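Local structure of inactive dihydroorotase-like domain (Chaetomium thermophilum, 5NNL) at residues L229-D234 / G296-F301; P192-L197 / Y223-F228. The protein is an inactive dihydroorotase-like domain, a non-catalytic relative of the amidohydrolase family that keeps the family's barrel-type alpha/beta architecture. One frame throughout, in Å; residues are numbered along the deposited sequence. Where two conformers were deposited one is given.

Contact 1 of 2, residues L229-D234 / G296-F301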
loop_
_atom_site.group_PDB
_atom_site.type_symbol
_atom_site.label_atom_id
_atom_site.label_comp_id
_atom_site.label_asym_id
_atom_site.label_seq_id
_atom_site.Cartn_x
_atom_site.Cartn_y
_atom_site.Cartn_z
ATOM N N LEU A 229 -19.424 5.960 -0.176
ATOM C CA LEU A 229 -20.248 6.783 0.700
ATOM C C LEU A 229 -20.493 8.181 0.144
ATOM O O LEU A 229 -21.190 8.976 0.784
ATOM C CB LEU A 229 -19.603 6.887 2.088
ATOM C CG LEU A 229 -19.481 5.595 2.908
ATOM C CD1 LEU A 229 -18.848 5.885 4.264
ATOM C CD2 LEU A 229 -20.829 4.913 3.092
ATOM N N LYS A 230 -19.932 8.504 -1.021
ATOM C CA LYS A 230 -20.221 9.752 -1.727
ATOM C C LYS A 230 -19.760 10.970 -0.922
ATOM O O LYS A 230 -20.538 11.867 -0.589
ATOM C CB LYS A 230 -21.714 9.845 -2.068
ATOM C CG LYS A 230 -22.241 8.652 -2.862
ATOM C CD LYS A 230 -23.134 9.091 -4.018
ATOM C CE LYS A 230 -23.481 7.924 -4.930
ATOM N NZ LYS A 230 -24.327 8.337 -6.091
ATOM N N LYS A 231 -18.465 10.987 -0.621
ATOM C CA LYS A 231 -17.781 12.148 -0.070
ATOM C C LYS A 231 -16.926 12.757 -1.176
ATOM O O LYS A 231 -16.958 12.313 -2.327
ATOM C CB LYS A 231 -16.932 11.762 1.145
ATOM C CG LYS A 231 -17.581 10.755 2.091
ATOM C CD LYS A 231 -18.599 11.398 3.018
ATOM C CE LYS A 231 -19.481 10.340 3.669
ATOM N NZ LYS A 231 -20.236 10.853 4.848
ATOM N N GLU A 232 -16.145 13.777 -0.830
ATOM C CA GLU A 232 -15.278 14.405 -1.816
ATOM C C GLU A 232 -14.223 13.416 -2.293
ATOM O O GLU A 232 -13.671 12.644 -1.502
ATOM C CB GLU A 232 -14.597 15.637 -1.214
ATOM C CG GLU A 232 -15.541 16.711 -0.672
ATOM C CD GLU A 232 -14.865 17.634 0.333
ATOM O OE1 GLU A 232 -13.636 17.516 0.522
ATOM O OE2 GLU A 232 -15.560 18.478 0.938
ATOM N N ALA A 233 -13.939 13.446 -3.593
ATOM C CA ALA A 233 -12.877 12.624 -4.152
ATOM C C ALA A 233 -11.530 13.218 -3.766
ATOM O O ALA A 233 -10.746 13.607 -4.640
ATOM C CB ALA A 233 -13.006 12.532 -5.675
ATOM N N ASP A 234 -11.252 13.308 -2.464
ATOM C CA ASP A 234 -9.991 13.883 -2.021
ATOM C C ASP A 234 -8.886 12.851 -2.184
ATOM O O ASP A 234 -9.045 11.684 -1.812
ATOM C CB ASP A 234 -10.069 14.365 -0.573
ATOM C CG ASP A 234 -9.222 15.609 -0.330
ATOM O OD1 ASP A 234 -8.959 16.356 -1.299
ATOM O OD2 ASP A 234 -8.805 15.841 0.826
ATOM N N GLY A 296 -10.186 19.094 6.851
ATOM C CA GLY A 296 -9.396 18.731 5.688
ATOM C C GLY A 296 -9.914 17.565 4.875
ATOM O O GLY A 296 -10.828 17.714 4.059
ATOM N N VAL A 297 -9.323 16.403 5.080
ATOM C CA VAL A 297 -9.663 15.216 4.310
ATOM C C VAL A 297 -10.727 14.440 5.067
ATOM O O VAL A 297 -10.704 14.374 6.302
ATOM C CB VAL A 297 -8.416 14.348 4.058
ATOM C CG1 VAL A 297 -8.667 13.369 2.912
ATOM C CG2 VAL A 297 -7.193 15.216 3.777
ATOM N N TRP A 298 -11.672 13.858 4.331
ATOM C CA TRP A 298 -12.685 13.029 4.965
ATOM C C TRP A 298 -12.035 11.823 5.627
ATOM O O TRP A 298 -11.048 11.274 5.127
ATOM C CB TRP A 298 -13.726 12.559 3.949
ATOM C CG TRP A 298 -14.714 11.608 4.560
ATOM C CD1 TRP A 298 -15.825 11.934 5.283
ATOM C CD2 TRP A 298 -14.668 10.174 4.522
ATOM N NE1 TRP A 298 -16.477 10.795 5.691
ATOM C CE2 TRP A 298 -15.788 9.702 5.237
ATOM C CE3 TRP A 298 -13.792 9.245 3.952
ATOM C CZ2 TRP A 298 -16.054 8.343 5.395
ATOM C CZ3 TRP A 298 -14.060 7.895 4.108
ATOM C CH2 TRP A 298 -15.181 7.459 4.826
ATOM N N SER A 299 -12.598 11.408 6.761
ATOM C CA SER A 299 -12.115 10.244 7.473
ATOM C C SER A 299 -13.300 9.586 8.163
ATOM O O SER A 299 -14.150 10.297 8.718
ATOM C CB SER A 299 -11.046 10.607 8.508
ATOM O OG SER A 299 -10.760 9.503 9.349
ATOM N N PRO A 300 -13.396 8.251 8.148
ATOM C CA PRO A 300 -14.438 7.588 8.948
ATOM C C PRO A 300 -14.261 7.776 10.442
ATOM O O PRO A 300 -15.155 7.390 11.206
ATOM C CB PRO A 300 -14.300 6.111 8.555
ATOM C CG PRO A 300 -12.898 5.973 8.073
ATOM C CD PRO A 300 -12.555 7.281 7.424
ATOM N N PHE A 301 -13.141 8.350 10.880
ATOM C CA PHE A 301 -12.881 8.606 12.289
ATOM C C PHE A 301 -12.893 10.094 12.622
ATOM O O PHE A 301 -12.439 10.478 13.703
ATOM C CB PHE A 301 -11.538 7.993 12.689
ATOM C CG PHE A 301 -11.448 6.520 12.433
ATOM C CD1 PHE A 301 -11.992 5.614 13.327
ATOM C CD2 PHE A 301 -10.817 6.039 11.301
ATOM C CE1 PHE A 301 -11.910 4.258 13.093
ATOM C CE2 PHE A 301 -10.732 4.683 11.062
ATOM C CZ PHE A 301 -11.278 3.791 11.958
#

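Contact 2 of 2, residues P192-L197 / Y223-F228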
loop_
_atom_site.group_PDB
_atom_site.type_symbol
_atom_site.label_atom_id
_atom_site.label_comp_id
_atom_site.label_asym_id
_atom_site.label_seq_id
_atom_site.Cartn_x
_atom_site.Cartn_y
_atom_site.Cartn_z
ATOM N N PRO A 192 -22.816 -2.069 6.952
ATOM C CA PRO A 192 -23.306 -3.317 6.343
ATOM C C PRO A 192 -23.287 -3.284 4.825
ATOM O O PRO A 192 -23.054 -4.322 4.194
ATOM C CB PRO A 192 -24.734 -3.446 6.894
ATOM C CG PRO A 192 -24.784 -2.542 8.091
ATOM C CD PRO A 192 -23.845 -1.421 7.784
ATOM N N GLY A 193 -23.516 -2.120 4.219
ATOM C CA GLY A 193 -23.489 -1.999 2.772
ATOM C C GLY A 193 -22.111 -2.110 2.149
ATOM O O GLY A 193 -22.017 -2.270 0.927
ATOM N N CYS A 194 -21.048 -2.043 2.948
ATOM C CA CYS A 194 -19.675 -2.050 2.441
ATOM C C CYS A 194 -19.163 -3.490 2.463
ATOM O O CYS A 194 -18.587 -3.948 3.450
ATOM C CB CYS A 194 -18.793 -1.131 3.279
ATOM S SG CYS A 194 -19.350 0.593 3.432
ATOM N N HIS A 195 -19.371 -4.212 1.360
ATOM C CA HIS A 195 -18.934 -5.601 1.283
ATOM C C HIS A 195 -17.453 -5.736 0.948
ATOM O O HIS A 195 -16.950 -6.863 0.884
ATOM C CB HIS A 195 -19.780 -6.364 0.257
ATOM C CG HIS A 195 -21.254 -6.217 0.476
ATOM N ND1 HIS A 195 -21.901 -6.748 1.571
ATOM C CD2 HIS A 195 -22.205 -5.583 -0.250
ATOM C CE1 HIS A 195 -23.186 -6.455 1.507
ATOM N NE2 HIS A 195 -23.398 -5.749 0.410
ATOM N N PHE A 196 -16.746 -4.625 0.743
ATOM C CA PHE A 196 -15.295 -4.645 0.613
ATOM C C PHE A 196 -14.596 -4.584 1.965
ATOM O O PHE A 196 -13.386 -4.827 2.032
ATOM C CB PHE A 196 -14.814 -3.481 -0.269
ATOM C CG PHE A 196 -15.462 -2.165 0.057
ATOM C CD1 PHE A 196 -14.956 -1.354 1.057
ATOM C CD2 PHE A 196 -16.587 -1.745 -0.634
ATOM C CE1 PHE A 196 -15.558 -0.146 1.362
ATOM C CE2 PHE A 196 -17.192 -0.540 -0.335
ATOM C CZ PHE A 196 -16.676 0.261 0.663
ATOM N N LEU A 197 -15.322 -4.262 3.033
ATOM C CA LEU A 197 -14.785 -4.368 4.377
ATOM C C LEU A 197 -14.924 -5.799 4.884
ATOM O O LEU A 197 -15.784 -6.552 4.420
ATOM C CB LEU A 197 -15.517 -3.419 5.319
ATOM C CG LEU A 197 -15.302 -1.917 5.147
ATOM C CD1 LEU A 197 -16.216 -1.157 6.100
ATOM C CD2 LEU A 197 -13.852 -1.535 5.387
ATOM N N TYR A 223 -9.958 5.120 -0.274
ATOM C CA TYR A 223 -10.609 5.787 -1.394
ATOM C C TYR A 223 -11.892 5.069 -1.791
ATOM O O TYR A 223 -12.921 5.713 -2.030
ATOM C CB TYR A 223 -9.657 5.870 -2.586
ATOM C CG TYR A 223 -10.254 6.623 -3.752
ATOM C CD1 TYR A 223 -10.086 7.994 -3.871
ATOM C CD2 TYR A 223 -11.007 5.967 -4.722
ATOM C CE1 TYR A 223 -10.637 8.693 -4.923
ATOM C CE2 TYR A 223 -11.565 6.660 -5.781
ATOM C CZ TYR A 223 -11.375 8.024 -5.873
ATOM O OH TYR A 223 -11.920 8.734 -6.914
ATOM N N GLN A 224 -11.851 3.738 -1.873
ATOM C CA GLN A 224 -13.048 2.983 -2.232
ATOM C C GLN A 224 -14.181 3.248 -1.247
ATOM O O GLN A 224 -15.341 3.393 -1.648
ATOM C CB GLN A 224 -12.724 1.489 -2.290
ATOM C CG GLN A 224 -13.932 0.602 -2.526
ATOM C CD GLN A 224 -13.544 -0.837 -2.786
ATOM O OE1 GLN A 224 -12.432 -1.260 -2.473
ATOM N NE2 GLN A 224 -14.460 -1.596 -3.370
ATOM N N LEU A 225 -13.861 3.323 0.046
ATOM C CA LEU A 225 -14.881 3.587 1.057
ATOM C C LEU A 225 -15.486 4.974 0.883
ATOM O O LEU A 225 -16.711 5.134 0.880
ATOM C CB LEU A 225 -14.272 3.438 2.451
ATOM C CG LEU A 225 -15.185 3.677 3.656
ATOM C CD1 LEU A 225 -16.165 2.534 3.839
ATOM C CD2 LEU A 225 -14.347 3.874 4.912
ATOM N N ALA A 226 -14.638 5.998 0.760
ATOM C CA ALA A 226 -15.145 7.360 0.615
ATOM C C ALA A 226 -16.015 7.496 -0.627
ATOM O O ALA A 226 -17.060 8.155 -0.593
ATOM C CB ALA A 226 -13.981 8.346 0.559
ATOM N N HIS A 227 -15.598 6.884 -1.736
ATOM C CA HIS A 227 -16.378 6.957 -2.967
ATOM C C HIS A 227 -17.732 6.273 -2.799
ATOM O O HIS A 227 -18.768 6.816 -3.198
ATOM C CB HIS A 227 -15.587 6.332 -4.117
ATOM C CG HIS A 227 -16.237 6.482 -5.457
ATOM N ND1 HIS A 227 -17.152 7.476 -5.737
ATOM C CD2 HIS A 227 -16.107 5.761 -6.596
ATOM C CE1 HIS A 227 -17.555 7.361 -6.990
ATOM N NE2 HIS A 227 -16.935 6.329 -7.533
ATOM N N PHE A 228 -17.744 5.081 -2.196
ATOM C CA PHE A 228 -18.997 4.364 -1.985
ATOM C C PHE A 228 -19.951 5.141 -1.086
ATOM O O PHE A 228 -21.174 4.989 -1.203
ATOM C CB PHE A 228 -18.713 2.988 -1.384
ATOM C CG PHE A 228 -19.938 2.145 -1.196
ATOM C CD1 PHE A 228 -20.370 1.301 -2.204
ATOM C CD2 PHE A 228 -20.655 2.194 -0.012
ATOM C CE1 PHE A 228 -21.494 0.523 -2.036
ATOM C CE2 PHE A 228 -21.781 1.417 0.161
ATOM C CZ PHE A 228 -22.201 0.581 -0.851
#

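Contact 1 of 2, residues L229-D234 / G296-F301
Lys-231 lays its aliphatic chain over one face of the Trp-298 indole. The evidence is a CH-pi contact in which Lys-231 CG stands 3.6 Å from the centroid of the five-membered ring of Trp-298, 3° off the ring normal. The lysine chain bends at chi2 (-79°), which swings CD toward the nitrogen side of the pyrrole, 3.5 Å from Trp-298 NE1. The methylenes therefore do the touching, while NZ lies farther from the same nitrogen. The opposite face of the indole has Pro-300 N above it, offset toward the rim, so both faces have a neighbour. CG of Trp-298 is anti to the backbone N (chi1 175°), which starts the side chain off toward 229-234. Leu-229 meets the benzo part obliquely, its CD1 being 3.9 Å from Trp-298 CZ2.

Farther along, Asp-234 and Val-297 cross at about a right angle: OD2 of Asp-234 faces both methyls of Val-297, 3.2 Å from CG1 and 3.4 Å from CG2. The other carboxylate oxygen, OD1, forms a salt bridge with Arg-29, which gives the charge its partner. Helix 221-228 ends in a Schellman motif at Lys-230, and the loop leaving it is met here by the loop between strands 281-291 and 305-315, with Trp-298 also resting on Leu-225 and Ala-226 of that helix.

Contact 2 of 2, residues P192-L197 / Y223-F228
A disulfide-bearing loop packs against the side of helix 221-228 here, and its type I beta turn from Cys-194 to Leu-197 carries Phe-196 into an aromatic and aliphatic cluster on the helix. CG of Phe-196 lies between its backbone N and carbonyl carbon, the crowded position, which sets it against the amide of Gln-224. One face of the ring receives Gln-224: its CG stands 3.9 Å from the Phe-196 ring centroid, 6° off the normal, which identifies a CH-pi contact over the centre. Beyond CG the glutamine chain is extended, and its amide continues toward the CB end of the phenylalanine, with NE2 3.5 Å from Phe-196 CD2. The amide and ring planes are 22° apart, so the two flat groups stack. Against the other face, toward the rim, lies CB of Cys-194.

The edge of the Phe-196 ring is engaged twice. Leu-225 CD1 comes within 3.7 Å of Phe-196 CE1, and the CE2 edge of Phe-196 points at the face of Phe-228 in a T-shaped (edge-to-face) pair, centroids 5.7 Å apart and planes at 75°. Cys-194 SG, joined to Cys-191 by the disulfide, touches Leu-225 CD1 at 3.8 Å and approaches the Phe-228 ring obliquely, 4.8 Å from its centroid. Gly-193 brings its carbonyl O to 3.4 Å from Phe-228 CZ.

Contact across the two segments is thus made by CH-pi, amide-stacking, aromatic, sulfur and methyl interactions, with no hydrogen bond among them. The fit therefore probably depends on shape and ring orientation more than on polar bonds, and the disulfide, by tying Cys-194 to Cys-191, probably restricts where SG can sit against Leu-225 and Phe-228.

In the fold
The two contacts lie in series along the chain, contact 2 closing before contact 1 opens, with centres about 12 Å apart on the same side of the chain's centre. Helix 221-228 connects them: it supplies one partner of contact 2, and segment 229-234 of contact 1 follows it directly. They also touch, Leu-225 CD2 lying 3.7 Å from Trp-298 CH2 and Lys-231 N making a probable hydrogen bond to Ala-226 O. Loops from two separate parts of the chain, one after helix 181-185 and one before strand 305-315, thus pack on the same short helix and its exit, near the surface of the domain.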